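Local coordinates for mandelate racemase/muconate lactonizing protein (Alicyclobacillus acidocaldarius LAA1, PDB 3QLD) that belongs by name and family to the mandelate racemase/muconate lactonizing group of the enolase superfamily, pairing an N-terminal capping domain with a TIM-barrel-like domain, at residues A[303-315]-A[348-360]. Sequence-based numbering, arbitrary orientation.
Sequences GVGRVHGLIAAAL and IQVPQCAGVADWV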
# COMPACT_ATOMS: atom_id res chain seq x y z
N GLY A 303 -5.63 11.46 22.32
CA GLY A 303 -6.95 11.21 22.95
C GLY A 303 -8.07 10.97 22.00
O GLY A 303 -8.97 10.18 22.29
N VAL A 304 -8.02 11.61 20.83
CA VAL A 304 -9.06 11.47 19.81
C VAL A 304 -9.15 10.05 19.24
O VAL A 304 -10.20 9.42 19.28
CB VAL A 304 -8.92 12.59 18.70
CG1 VAL A 304 -9.89 12.34 17.52
CG2 VAL A 304 -9.25 13.97 19.38
N GLY A 305 -8.07 9.61 18.62
CA GLY A 305 -7.90 8.20 18.25
C GLY A 305 -8.13 7.16 19.36
O GLY A 305 -8.71 6.10 19.11
N ARG A 306 -7.73 7.48 20.58
CA ARG A 306 -7.90 6.52 21.69
C ARG A 306 -9.40 6.37 22.03
O ARG A 306 -9.90 5.26 22.22
CB ARG A 306 -7.12 6.98 22.90
CG ARG A 306 -7.23 6.05 24.13
CD ARG A 306 -6.19 6.40 25.18
NE ARG A 306 -4.94 6.69 24.51
CZ ARG A 306 -4.01 5.79 24.28
NH1 ARG A 306 -4.15 4.54 24.72
NH2 ARG A 306 -2.95 6.15 23.57
N VAL A 307 -10.10 7.50 22.09
CA VAL A 307 -11.57 7.52 22.27
C VAL A 307 -12.31 6.71 21.21
O VAL A 307 -13.09 5.80 21.54
CB VAL A 307 -12.14 8.96 22.37
CG1 VAL A 307 -13.68 8.96 22.13
CG2 VAL A 307 -11.81 9.49 23.73
N HIS A 308 -12.00 6.96 19.94
CA HIS A 308 -12.59 6.19 18.82
C HIS A 308 -12.29 4.70 18.83
O HIS A 308 -13.13 3.89 18.42
CB HIS A 308 -12.18 6.81 17.46
CG HIS A 308 -12.94 8.06 17.11
ND1 HIS A 308 -12.67 8.81 15.99
CD2 HIS A 308 -13.95 8.70 17.76
CE1 HIS A 308 -13.50 9.85 15.94
NE2 HIS A 308 -14.30 9.80 17.00
N GLY A 309 -11.08 4.35 19.32
CA GLY A 309 -10.58 2.99 19.38
C GLY A 309 -11.28 2.28 20.55
O GLY A 309 -11.65 1.13 20.45
N LEU A 310 -11.44 2.96 21.68
CA LEU A 310 -12.32 2.37 22.73
C LEU A 310 -13.79 2.18 22.33
O LEU A 310 -14.39 1.20 22.69
CB LEU A 310 -12.19 3.17 24.01
CG LEU A 310 -10.77 3.24 24.60
CD1 LEU A 310 -10.50 4.52 25.44
CD2 LEU A 310 -10.36 2.03 25.48
N ILE A 311 -14.38 3.08 21.55
CA ILE A 311 -15.71 2.86 20.99
C ILE A 311 -15.78 1.62 20.08
O ILE A 311 -16.67 0.82 20.21
CB ILE A 311 -16.20 4.13 20.30
CG1 ILE A 311 -16.47 5.20 21.38
CG2 ILE A 311 -17.35 3.85 19.34
CD1 ILE A 311 -16.61 6.60 20.87
N ALA A 312 -14.85 1.45 19.15
CA ALA A 312 -14.78 0.18 18.41
C ALA A 312 -14.60 -1.06 19.36
O ALA A 312 -15.15 -2.15 19.11
CB ALA A 312 -13.63 0.23 17.39
N ALA A 313 -13.82 -0.93 20.41
CA ALA A 313 -13.62 -2.07 21.32
C ALA A 313 -14.88 -2.50 22.09
O ALA A 313 -14.87 -3.56 22.71
CB ALA A 313 -12.56 -1.78 22.27
N ALA A 314 -15.92 -1.69 22.02
CA ALA A 314 -17.25 -2.00 22.56
C ALA A 314 -18.06 -2.99 21.68
O ALA A 314 -19.11 -3.52 22.08
CB ALA A 314 -18.02 -0.69 22.72
N LEU A 315 -17.58 -3.25 20.47
CA LEU A 315 -18.37 -4.05 19.54
C LEU A 315 -18.43 -5.53 19.98
O LEU A 315 -17.53 -6.00 20.71
CB LEU A 315 -17.91 -3.86 18.09
CG LEU A 315 -17.99 -2.41 17.61
CD1 LEU A 315 -17.01 -2.22 16.42
CD2 LEU A 315 -19.46 -1.96 17.22
N ILE A 348 -11.59 0.20 31.40
CA ILE A 348 -11.86 1.54 30.97
C ILE A 348 -13.31 1.60 30.56
O ILE A 348 -13.85 0.64 29.98
CB ILE A 348 -10.90 2.02 29.78
CG1 ILE A 348 -9.48 2.14 30.27
CG2 ILE A 348 -11.32 3.37 29.25
CD1 ILE A 348 -8.37 2.69 29.22
N GLN A 349 -13.96 2.70 30.92
CA GLN A 349 -15.34 2.87 30.57
C GLN A 349 -15.31 3.20 29.10
O GLN A 349 -14.54 4.09 28.68
CB GLN A 349 -15.97 4.03 31.34
CG GLN A 349 -17.51 4.19 31.17
CD GLN A 349 -18.30 3.21 32.06
OE1 GLN A 349 -19.42 2.82 31.74
NE2 GLN A 349 -17.68 2.81 33.18
N VAL A 350 -16.18 2.55 28.35
CA VAL A 350 -16.47 2.92 26.99
C VAL A 350 -17.10 4.31 26.89
O VAL A 350 -18.13 4.55 27.48
CB VAL A 350 -17.40 1.85 26.37
CG1 VAL A 350 -17.95 2.27 24.99
CG2 VAL A 350 -16.68 0.53 26.30
N PRO A 351 -16.47 5.24 26.11
CA PRO A 351 -16.98 6.58 25.84
C PRO A 351 -18.43 6.62 25.32
O PRO A 351 -18.80 5.95 24.30
CB PRO A 351 -16.02 7.12 24.73
CG PRO A 351 -14.68 6.45 25.10
CD PRO A 351 -15.08 5.05 25.59
N GLN A 352 -19.25 7.42 25.99
CA GLN A 352 -20.64 7.57 25.60
C GLN A 352 -20.89 8.89 24.87
O GLN A 352 -22.04 9.21 24.57
CB GLN A 352 -21.57 7.42 26.83
CG GLN A 352 -21.53 6.01 27.43
CD GLN A 352 -22.09 4.92 26.49
OE1 GLN A 352 -22.99 5.16 25.64
NE2 GLN A 352 -21.54 3.74 26.61
N CYS A 353 -19.83 9.61 24.53
CA CYS A 353 -19.97 10.89 23.83
C CYS A 353 -20.71 10.77 22.51
O CYS A 353 -20.48 9.83 21.73
CB CYS A 353 -18.60 11.55 23.62
SG CYS A 353 -17.36 10.38 22.87
N ALA A 354 -21.61 11.72 22.27
CA ALA A 354 -22.18 11.96 20.97
C ALA A 354 -21.10 12.76 20.27
O ALA A 354 -21.21 14.00 20.17
CB ALA A 354 -23.49 12.81 21.07
N GLY A 355 -20.04 12.09 19.83
CA GLY A 355 -18.92 12.80 19.23
C GLY A 355 -17.89 13.25 20.25
O GLY A 355 -18.23 13.63 21.37
N VAL A 356 -16.62 13.28 19.86
CA VAL A 356 -15.58 13.72 20.78
C VAL A 356 -15.33 15.24 20.86
O VAL A 356 -14.54 15.66 21.68
CB VAL A 356 -14.27 12.97 20.50
CG1 VAL A 356 -13.64 13.49 19.21
CG2 VAL A 356 -13.34 13.11 21.63
N ALA A 357 -15.98 16.05 20.04
CA ALA A 357 -15.64 17.50 19.98
C ALA A 357 -15.58 18.19 21.33
O ALA A 357 -14.61 18.91 21.62
CB ALA A 357 -16.56 18.27 18.96
N ASP A 358 -16.58 17.91 22.19
CA ASP A 358 -16.74 18.59 23.51
C ASP A 358 -15.65 18.28 24.52
O ASP A 358 -15.45 19.03 25.47
CB ASP A 358 -18.10 18.25 24.16
CG ASP A 358 -19.24 19.02 23.51
OD1 ASP A 358 -18.93 19.88 22.64
OD2 ASP A 358 -20.45 18.79 23.86
N TRP A 359 -14.94 17.18 24.25
CA TRP A 359 -13.88 16.66 25.05
C TRP A 359 -12.49 17.18 24.64
O TRP A 359 -11.55 17.02 25.38
CB TRP A 359 -13.88 15.14 24.97
CG TRP A 359 -14.96 14.50 25.72
CD1 TRP A 359 -16.01 15.13 26.35
CD2 TRP A 359 -15.16 13.08 25.95
NE1 TRP A 359 -16.83 14.20 26.95
CE2 TRP A 359 -16.33 12.94 26.74
CE3 TRP A 359 -14.46 11.92 25.57
CZ2 TRP A 359 -16.83 11.70 27.15
CZ3 TRP A 359 -14.97 10.65 25.98
CH2 TRP A 359 -16.13 10.56 26.76
N VAL A 360 -12.38 17.79 23.48
CA VAL A 360 -11.12 18.29 22.97
C VAL A 360 -10.63 19.57 23.64
O VAL A 360 -11.36 20.58 23.69
CB VAL A 360 -11.20 18.49 21.44
CG1 VAL A 360 -9.85 19.01 20.91
CG2 VAL A 360 -11.60 17.18 20.72
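Val307 and Pro351 lie at the heart of a buried apolar contact in the TIM-barrel-like domain of this enolase-superfamily protein, where helix 303-313 rests on the chain running out of strand 347-349. Ile348 and Val350 hydrogen-bond through their backbones to Val138 and Asp136, pairing this chain with strand 137-144 and the residue just before it, whereas no hydrogen bond joins the two segments themselves.

Aliphatic packing follows one flank of the helix. The Pro351 ring is met by three side chains of the helix: Leu310 CB touches its CD at 3.8 Å, Val307 CG1 reaches its CB at 4.0 Å, and Ile311 arrives with both CG1 and CD1 at that same CB. With CG1 anti to the carbonyl carbon (chi1 -69°) and CD1 extended beyond it, the longer branch of Ile311 is the one that reaches the proline. Near the C-terminal end of the helix, Ala314 CB sits against both methyls of Val350, closest to CG1 at 3.7 Å. Ile348 CG2 faces the fork of Leu310, equidistant from CD1 and CD2 at 4.1 Å, with the two side chains crossing nearly at right angles.

Sulfur and aromatic contacts involve different methyls of Val307. CG1, anti to the backbone N (chi1 163°), touches Cys353 SG at 4.0 Å as well as the proline, while CG2 meets the indole edge of Trp359 near the ring plane; Cys353 CB lies over one face of that indole, offset toward its rim.

At the helix start, Val304 CG2 touches Val360 CG2 at 4.2 Å. A carboxylate oxygen from outside both segments links them: Asp117 OD1 is hydrogen-bonded to His308 NE2 and to the backbone N of Val356, and Val356 CG1 approaches the His308 ring obliquely, 4.4 Å from NE2.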